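Local coordinates for carboxylesterase (EST-2) (Archaeoglobus fulgidus, PDB 5FRD), which probably hydrolyses carboxylic esters as a thermophilic member of the alpha/beta-hydrolase family and holds a coenzyme A molecule close to its active site, at residues V65-A69 against A93-L98; V86-L90 against H228-L232; I124-K129 against L165-S170. One frame throughout, in Å; residues are numbered along the deposited sequence. Where two conformers were deposited one is given.

Contact 1: residues V65-A69 against A93-L98; sequences VDEYA and AVAQKL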
loop_
_atom_site.group_PDB
_atom_site.type_symbol
_atom_site.label_atom_id
_atom_site.label_comp_id
_atom_site.label_asym_id
_atom_site.label_seq_id
_atom_site.Cartn_x
_atom_site.Cartn_y
_atom_site.Cartn_z
ATOM N N VAL A 65 7.250 11.051 -1.140
ATOM C CA VAL A 65 7.160 9.613 -0.877
ATOM C C VAL A 65 8.370 9.149 -0.056
ATOM O O VAL A 65 8.210 8.329 0.852
ATOM C CB VAL A 65 7.015 8.819 -2.178
ATOM C CG1 VAL A 65 7.074 7.318 -1.933
ATOM C CG2 VAL A 65 5.698 9.133 -2.872
ATOM N N ASP A 66 9.571 9.642 -0.356
ATOM C CA ASP A 66 10.767 9.293 0.416
ATOM C C ASP A 66 10.632 9.572 1.912
ATOM O O ASP A 66 11.089 8.780 2.742
ATOM C CB ASP A 66 12.007 10.057 -0.112
ATOM C CG ASP A 66 12.738 9.320 -1.227
ATOM O OD1 ASP A 66 12.888 8.083 -1.143
ATOM O OD2 ASP A 66 13.188 9.989 -2.183
ATOM N N GLU A 67 10.015 10.695 2.283
ATOM C CA GLU A 67 9.807 11.023 3.680
ATOM C C GLU A 67 8.857 9.989 4.361
ATOM O O GLU A 67 9.107 9.548 5.471
ATOM C CB GLU A 67 9.324 12.479 3.790
ATOM C CG GLU A 67 10.464 13.479 3.612
ATOM C CD GLU A 67 10.013 14.868 3.178
ATOM O OE1 GLU A 67 9.022 15.392 3.728
ATOM O OE2 GLU A 67 10.660 15.447 2.276
ATOM N N TYR A 68 7.769 9.625 3.667
ATOM C CA TYR A 68 6.951 8.556 4.221
ATOM C C TYR A 68 7.719 7.252 4.336
ATOM O O TYR A 68 7.518 6.480 5.275
ATOM C CB TYR A 68 5.668 8.335 3.396
ATOM C CG TYR A 68 4.543 9.274 3.724
ATOM C CD1 TYR A 68 4.181 9.530 5.035
ATOM C CD2 TYR A 68 3.766 9.860 2.726
ATOM C CE1 TYR A 68 3.147 10.374 5.365
ATOM C CE2 TYR A 68 2.723 10.733 3.051
ATOM C CZ TYR A 68 2.415 10.977 4.388
ATOM O OH TYR A 68 1.405 11.859 4.756
ATOM N N ALA A 69 8.612 6.970 3.393
ATOM C CA ALA A 69 9.443 5.776 3.480
ATOM C C ALA A 69 10.387 5.772 4.683
ATOM O O ALA A 69 10.677 4.713 5.235
ATOM C CB ALA A 69 10.213 5.571 2.180
ATOM N N ALA A 93 4.366 2.768 -3.596
ATOM C CA ALA A 93 5.442 3.747 -3.900
ATOM C C ALA A 93 6.356 3.872 -2.691
ATOM O O ALA A 93 7.596 3.862 -2.805
ATOM C CB ALA A 93 4.876 5.083 -4.312
ATOM N N VAL A 94 5.764 3.993 -1.515
ATOM C CA VAL A 94 6.512 4.034 -0.253
ATOM C C VAL A 94 7.330 2.761 -0.107
ATOM O O VAL A 94 8.519 2.836 0.227
ATOM C CB VAL A 94 5.572 4.256 0.949
ATOM C CG1 VAL A 94 6.330 4.114 2.264
ATOM C CG2 VAL A 94 4.905 5.613 0.854
ATOM N N ALA A 95 6.752 1.592 -0.397
ATOM C CA ALA A 95 7.489 0.341 -0.336
ATOM C C ALA A 95 8.698 0.312 -1.265
ATOM O O ALA A 95 9.751 -0.194 -0.869
ATOM C CB ALA A 95 6.563 -0.836 -0.643
ATOM N N GLN A 96 8.544 0.805 -2.489
ATOM C CA GLN A 96 9.650 0.824 -3.427
ATOM C C GLN A 96 10.767 1.731 -2.900
ATOM O O GLN A 96 11.940 1.306 -2.923
ATOM C CB GLN A 96 9.185 1.310 -4.793
ATOM C CG GLN A 96 8.285 0.325 -5.505
ATOM C CD GLN A 96 7.646 0.938 -6.714
ATOM O OE1 GLN A 96 8.289 1.092 -7.748
ATOM N NE2 GLN A 96 6.389 1.345 -6.596
ATOM N N LYS A 97 10.439 2.929 -2.414
ATOM C CA LYS A 97 11.445 3.826 -1.857
ATOM C C LYS A 97 12.078 3.246 -0.601
ATOM O O LYS A 97 13.302 3.408 -0.374
ATOM C CB LYS A 97 10.906 5.224 -1.631
ATOM C CG LYS A 97 10.516 5.957 -2.897
ATOM C CD LYS A 97 11.684 6.345 -3.794
ATOM C CE LYS A 97 11.370 7.591 -4.607
ATOM N NZ LYS A 97 12.631 8.248 -5.037
ATOM N N LEU A 98 11.299 2.553 0.221
ATOM C CA LEU A 98 11.818 1.881 1.391
ATOM C C LEU A 98 12.866 0.835 1.002
ATOM O O LEU A 98 13.937 0.751 1.628
ATOM C CB LEU A 98 10.669 1.265 2.197
ATOM C CG LEU A 98 10.982 0.540 3.495
ATOM C CD1 LEU A 98 9.749 0.487 4.398
ATOM C CD2 LEU A 98 11.496 -0.863 3.260
#

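Contact 2: residues V86-L90 against H228-L232; sequences VGHSL and HMVML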
loop_
_atom_site.group_PDB
_atom_site.type_symbol
_atom_site.label_atom_id
_atom_site.label_comp_id
_atom_site.label_asym_id
_atom_site.label_seq_id
_atom_site.Cartn_x
_atom_site.Cartn_y
_atom_site.Cartn_z
ATOM N N VAL A 86 4.425 -5.046 2.265
ATOM C CA VAL A 86 3.209 -5.106 1.416
ATOM C C VAL A 86 2.701 -3.674 1.283
ATOM O O VAL A 86 2.320 -3.064 2.277
ATOM C CB VAL A 86 2.143 -5.977 2.074
ATOM C CG1 VAL A 86 0.902 -6.064 1.184
ATOM C CG2 VAL A 86 2.659 -7.358 2.414
ATOM N N GLY A 87 2.697 -3.127 0.081
ATOM C CA GLY A 87 2.253 -1.762 -0.165
ATOM C C GLY A 87 1.170 -1.647 -1.196
ATOM O O GLY A 87 1.313 -2.228 -2.267
ATOM N N HIS A 88 0.146 -0.872 -0.896
ATOM C CA HIS A 88 -0.971 -0.613 -1.790
ATOM C C HIS A 88 -0.911 0.803 -2.319
ATOM O O HIS A 88 -0.935 1.752 -1.543
ATOM C CB HIS A 88 -2.277 -0.832 -1.086
ATOM C CG HIS A 88 -3.464 -0.581 -1.947
ATOM N ND1 HIS A 88 -4.513 0.217 -1.564
ATOM C CD2 HIS A 88 -3.763 -1.031 -3.178
ATOM C CE1 HIS A 88 -5.413 0.251 -2.537
ATOM N NE2 HIS A 88 -4.993 -0.513 -3.520
ATOM N N SER A 89 -0.868 0.956 -3.647
ATOM C CA SER A 89 -0.969 2.254 -4.337
ATOM C C SER A 89 0.096 3.260 -3.859
ATOM O O SER A 89 1.269 2.948 -4.048
ATOM C CB SER A 89 -2.411 2.758 -4.287
ATOM O OG SER A 89 -2.664 3.641 -5.397
ATOM N N LEU A 90 -0.241 4.405 -3.255
ATOM C CA LEU A 90 0.771 5.221 -2.568
ATOM C C LEU A 90 1.685 4.355 -1.699
ATOM O O LEU A 90 2.914 4.557 -1.666
ATOM C CB LEU A 90 0.117 6.268 -1.668
ATOM C CG LEU A 90 0.999 7.000 -0.638
ATOM C CD1 LEU A 90 1.995 7.877 -1.351
ATOM C CD2 LEU A 90 0.152 7.804 0.341
ATOM N N HIS A 228 -9.244 -1.900 -7.693
ATOM C CA HIS A 228 -8.095 -1.366 -6.947
ATOM C C HIS A 228 -8.086 -1.812 -5.510
ATOM O O HIS A 228 -7.004 -2.100 -4.979
ATOM C CB HIS A 228 -8.111 0.155 -7.060
ATOM C CG HIS A 228 -6.880 0.866 -6.598
ATOM N ND1 HIS A 228 -5.661 0.683 -7.191
ATOM C CD2 HIS A 228 -6.707 1.842 -5.677
ATOM C CE1 HIS A 228 -4.782 1.513 -6.649
ATOM N NE2 HIS A 228 -5.381 2.212 -5.712
ATOM N N MET A 229 -9.250 -1.927 -4.880
ATOM C CA MET A 229 -9.346 -2.269 -3.443
ATOM C C MET A 229 -9.405 -3.782 -3.179
ATOM O O MET A 229 -10.153 -4.274 -2.328
ATOM C CB MET A 229 -10.553 -1.556 -2.812
ATOM C CG MET A 229 -10.568 -0.063 -2.990
ATOM S SD MET A 229 -9.033 0.746 -2.522
ATOM C CE MET A 229 -8.933 0.325 -0.803
ATOM N N VAL A 230 -8.538 -4.509 -3.875
ATOM C CA VAL A 230 -8.540 -5.960 -3.907
ATOM C C VAL A 230 -8.439 -6.630 -2.531
ATOM O O VAL A 230 -9.046 -7.656 -2.279
ATOM C CB VAL A 230 -7.469 -6.452 -4.889
ATOM C CG1 VAL A 230 -6.060 -6.009 -4.482
ATOM C CG2 VAL A 230 -7.515 -7.952 -5.042
ATOM N N MET A 231 -7.680 -6.037 -1.601
ATOM C CA MET A 231 -7.506 -6.643 -0.273
ATOM C C MET A 231 -8.768 -6.579 0.574
ATOM O O MET A 231 -8.892 -7.342 1.512
ATOM C CB MET A 231 -6.325 -5.993 0.470
ATOM C CG MET A 231 -6.563 -4.582 0.995
ATOM S SD MET A 231 -6.890 -3.291 -0.206
ATOM C CE MET A 231 -5.346 -3.395 -1.050
ATOM N N LEU A 232 -9.665 -5.641 0.243
ATOM C CA LEU A 232 -10.975 -5.505 0.886
ATOM C C LEU A 232 -12.061 -6.209 0.108
ATOM O O LEU A 232 -13.011 -6.707 0.703
ATOM C CB LEU A 232 -11.355 -4.019 0.992
ATOM C CG LEU A 232 -10.480 -3.169 1.898
ATOM C CD1 LEU A 232 -10.780 -1.690 1.705
ATOM C CD2 LEU A 232 -10.680 -3.575 3.343
#

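Contact 3: residues I124-K129 against L165-S170; sequences ILEGLK and LHLDLS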
loop_
_atom_site.group_PDB
_atom_site.type_symbol
_atom_site.label_atom_id
_atom_site.label_comp_id
_atom_site.label_asym_id
_atom_site.label_seq_id
_atom_site.Cartn_x
_atom_site.Cartn_y
_atom_site.Cartn_z
ATOM N N ILE A 124 -9.524 14.218 -11.134
ATOM C CA ILE A 124 -9.547 13.837 -9.716
ATOM C C ILE A 124 -8.764 14.880 -8.943
ATOM O O ILE A 124 -9.274 15.466 -8.011
ATOM C CB ILE A 124 -8.965 12.409 -9.473
ATOM C CG1 ILE A 124 -9.808 11.314 -10.167
ATOM C CG2 ILE A 124 -8.858 12.106 -7.967
ATOM C CD1 ILE A 124 -9.214 9.911 -10.202
ATOM N N LEU A 125 -7.494 15.085 -9.288
ATOM C CA LEU A 125 -6.590 15.825 -8.443
ATOM C C LEU A 125 -7.013 17.296 -8.328
ATOM O O LEU A 125 -7.058 17.819 -7.217
ATOM C CB LEU A 125 -5.134 15.617 -8.951
ATOM C CG LEU A 125 -3.996 16.192 -8.137
ATOM C CD1 LEU A 125 -3.953 15.608 -6.734
ATOM C CD2 LEU A 125 -2.677 15.949 -8.850
ATOM N N GLU A 126 -7.381 17.925 -9.445
ATOM C CA GLU A 126 -7.855 19.314 -9.445
ATOM C C GLU A 126 -9.327 19.394 -9.025
ATOM O O GLU A 126 -9.764 20.388 -8.450
ATOM C CB GLU A 126 -7.685 19.978 -10.822
ATOM C CG GLU A 126 -6.259 20.100 -11.374
ATOM C CD GLU A 126 -5.262 20.590 -10.340
ATOM O OE1 GLU A 126 -5.255 21.802 -10.030
ATOM O OE2 GLU A 126 -4.480 19.758 -9.844
ATOM N N GLY A 127 -10.092 18.336 -9.299
ATOM C CA GLY A 127 -11.500 18.267 -8.913
ATOM C C GLY A 127 -11.723 18.248 -7.397
ATOM O O GLY A 127 -12.765 18.692 -6.904
ATOM N N LEU A 128 -10.732 17.791 -6.629
ATOM C CA LEU A 128 -10.880 17.746 -5.179
ATOM C C LEU A 128 -10.895 19.103 -4.464
ATOM O O LEU A 128 -11.419 19.187 -3.346
ATOM C CB LEU A 128 -9.773 16.954 -4.517
ATOM C CG LEU A 128 -9.827 15.465 -4.697
ATOM C CD1 LEU A 128 -8.478 14.892 -4.307
ATOM C CD2 LEU A 128 -10.944 14.844 -3.887
ATOM N N LYS A 129 -10.345 20.146 -5.099
ATOM C CA LYS A 129 -10.285 21.485 -4.511
ATOM C C LYS A 129 -11.591 22.211 -4.797
ATOM O O LYS A 129 -12.017 23.022 -3.994
ATOM C CB LYS A 129 -9.101 22.306 -5.048
ATOM C CG LYS A 129 -7.727 21.628 -4.983
ATOM C CD LYS A 129 -6.640 22.470 -5.650
ATOM C CE LYS A 129 -6.652 22.325 -7.162
ATOM N NZ LYS A 129 -5.697 23.255 -7.825
ATOM N N LEU A 165 -6.253 13.479 1.482
ATOM C CA LEU A 165 -6.327 12.734 0.239
ATOM C C LEU A 165 -5.649 13.513 -0.870
ATOM O O LEU A 165 -4.876 12.939 -1.637
ATOM C CB LEU A 165 -7.776 12.444 -0.119
ATOM C CG LEU A 165 -8.054 11.784 -1.444
ATOM C CD1 LEU A 165 -7.418 10.401 -1.534
ATOM C CD2 LEU A 165 -9.557 11.692 -1.723
ATOM N N HIS A 166 -5.921 14.810 -0.961
ATOM C CA HIS A 166 -5.300 15.620 -1.999
ATOM C C HIS A 166 -3.788 15.710 -1.790
ATOM O O HIS A 166 -3.020 15.560 -2.767
ATOM C CB HIS A 166 -5.923 17.020 -2.041
ATOM C CG HIS A 166 -5.362 17.878 -3.118
ATOM N ND1 HIS A 166 -4.364 18.799 -2.880
ATOM C CD2 HIS A 166 -5.630 17.937 -4.436
ATOM C CE1 HIS A 166 -4.048 19.398 -4.015
ATOM N NE2 HIS A 166 -4.805 18.899 -4.972
ATOM N N LEU A 167 -3.317 15.859 -0.564
ATOM C CA LEU A 167 -1.870 15.869 -0.302
ATOM C C LEU A 167 -1.222 14.570 -0.719
ATOM O O LEU A 167 -0.183 14.567 -1.401
ATOM C CB LEU A 167 -1.563 16.132 1.163
ATOM C CG LEU A 167 -1.886 17.535 1.691
ATOM C CD1 LEU A 167 -1.644 17.572 3.191
ATOM C CD2 LEU A 167 -1.062 18.610 0.992
ATOM N N ASP A 168 -1.830 13.455 -0.355
ATOM C CA ASP A 168 -1.298 12.126 -0.690
ATOM C C ASP A 168 -1.258 11.928 -2.206
ATOM O O ASP A 168 -0.295 11.408 -2.748
ATOM C CB ASP A 168 -2.196 11.017 -0.101
ATOM C CG ASP A 168 -2.102 10.878 1.405
ATOM O OD1 ASP A 168 -1.173 11.417 2.048
ATOM O OD2 ASP A 168 -3.015 10.183 1.993
ATOM N N LEU A 169 -2.337 12.270 -2.906
ATOM C CA LEU A 169 -2.400 12.109 -4.353
ATOM C C LEU A 169 -1.411 13.030 -5.047
ATOM O O LEU A 169 -0.891 12.667 -6.102
ATOM C CB LEU A 169 -3.805 12.321 -4.886
ATOM C CG LEU A 169 -4.801 11.222 -4.512
ATOM C CD1 LEU A 169 -6.190 11.657 -4.969
ATOM C CD2 LEU A 169 -4.452 9.894 -5.139
ATOM N N SER A 170 -1.170 14.205 -4.505
ATOM C CA SER A 170 -0.127 15.085 -5.047
ATOM C C SER A 170 1.249 14.444 -4.946
ATOM O O SER A 170 2.071 14.600 -5.853
ATOM C CB SER A 170 -0.151 16.423 -4.321
ATOM O OG SER A 170 -1.324 17.143 -4.633
HETATM O O HOH W 1 -3.549 19.796 -7.149
#

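Contact 1: residues V65-A69 against A93-L98
CG1 of Val65 lies trans to its backbone N (chi1 174°), and CG1 of Val94 takes the same setting (chi1 173°), which meshes the two valines where helix 65-79 packs on helix 90-101 of the alpha/beta-hydrolase fold. The short segments approach to 8.3 Å between axes and cross at -71°, a spacing to which the small Ala69 probably contributes. Val65 pushes its CG1 onto the backbone of the second helix, 3.6 Å from the N of Val94. The same methyl meets Val94 CG2 at 3.9 Å, and that branch in turn rests against CB of Tyr68. The other branch of Val94, CG1, lies 3.7 Å from CA of Ala69. Beyond CB the Tyr68 side chain turns away, its hydroxyl hydrogen-bonded to Asn53 and Pro52. Ala69 packs its CB 3.8 Å from the N of Leu98 and close to CB of Lys97. Toward the outside the chemistry turns polar. In the conformers given, the Lys97 chain, bent at chi2, runs past the Asp66 carboxylate, with CD 3.4 Å from OD1. There a weak, salt-bridging hydrogen bond closes this edge, from Lys97 NZ to Asp66 OD2 at 3.4 Å.

Contact 2: residues V86-L90 against H228-L232
His88 NE2 donates a hydrogen bond to the carbonyl O of His228 (2.9 Å), bent to 134° at the hydrogen; the donor stands above the carbonyl plane and the acceptor is tilted from the imidazole plane. The packing is tight around the His88 ring. Met231, with its CG in the crowded position (chi1 73°) and its chain bent twice more, lays CE over one face in a CH-pi contact, 3.5 Å from the ring centroid. CB of Ser89 lies over the opposite face, and His88 NE2 itself sits 3.5 Å above the middle of the His228 ring, the two rings oblique. The sparser side, though still buried, is the His88 edge, where Met229 adds a sulfur-aromatic contact, SD 3.7 Å from CE1. With an alanine at His88, the carbonyl of His228 would probably lose its side-chain donor and the Met231 methyl its aromatic face. Ser89, with a positive phi (56°), fits a nucleophile elbow; its OG is 3.1 Å from His228 NE2 at that ring's edge, and Asp200 bonds ND1, consistent with a catalytic triad. Bound coenzyme A comes within about 4 Å of the Ser89 side chain. Strand 83-88 runs between strands 24-27 and 106-112, Ser89 leads into helix 90-101, Leu90 leans on helix 162-173, and Met231, on helix 230-233, touches Val112 of strand 106-112.

Contact 3: residues I124-K129 against L165-S170
Leu125, Leu128 and Lys129 meet His166 and Leu169 within the helical cap of the alpha/beta hydrolase, the run of helices inserted between strands 106-112 and 192-197. His166 is the hub: its CG is trans to the backbone N (chi1 -178°), which carries the imidazole away from helix 162-173 and in among the first segment. The backbone O of Leu125 lies at the ring edge, in its plane, 3.1 Å from CD2 of His166. In the conformers given here, CG of Lys129 rests on one face, 4.0 Å from His166 NE2; over the other face, offset toward the rim, is OG of Ser170. In this conformer that hydroxyl donates to the His166 carbonyl O at 3.0 Å, and the Ser170 backbone N reaches the same oxygen from the opposite side of its plane, a double grip within one helical turn. A water in the ring plane is 2.7 Å from His166 NE2 and donates to OE2 of the Glu126 conformer given. Lys129 NZ donates to Glu126 OE1 in a salt bridge (2.7 Å), again in the given conformers, reaching it from above the carboxylate plane; this outer side is polar and hydrated.

Away from the water the packing is mainly aliphatic. Leu125 CD1 packs 3.8 Å from CB of Leu169 and also meets CD2 of His166. Leu128 splits its branches, CD1 toward Leu169 CD1 at 4.0 Å and CD2 toward Leu165 CD2, while Ile124 CG2 meets the same Leu169 CD1. Helix 132-141 backs Ile124 and Leu128. Bound coenzyme A lies about 4 Å from the side chain of Ile124. The leucines join helices 122-125 and 127-130 to helix 162-173, in a helical cap of the kind that lies over the active site in many alpha/beta hydrolases.

In the fold
Contacts 1 and 2 share the stretch of chain from helix 65-79 through strand 83-88 into helix 90-101, and Val65 CG2 touches Leu90 CD1 between them. Contact 2 is the most central and wholly buried; it is made by imidazoles, sulfur and a carbonyl at the probable catalytic site. Contact 1 is mostly buried helix packing, aliphatic with one weak salt bridge at its outer edge. Contact 3 lies farthest out, in the cap, where leucines pack under a hydrated histidine and an exposed ion pair. Helix 162-173 connects all three: its Asp168 packs against Tyr68 of contact 1 and Leu90 of contact 2.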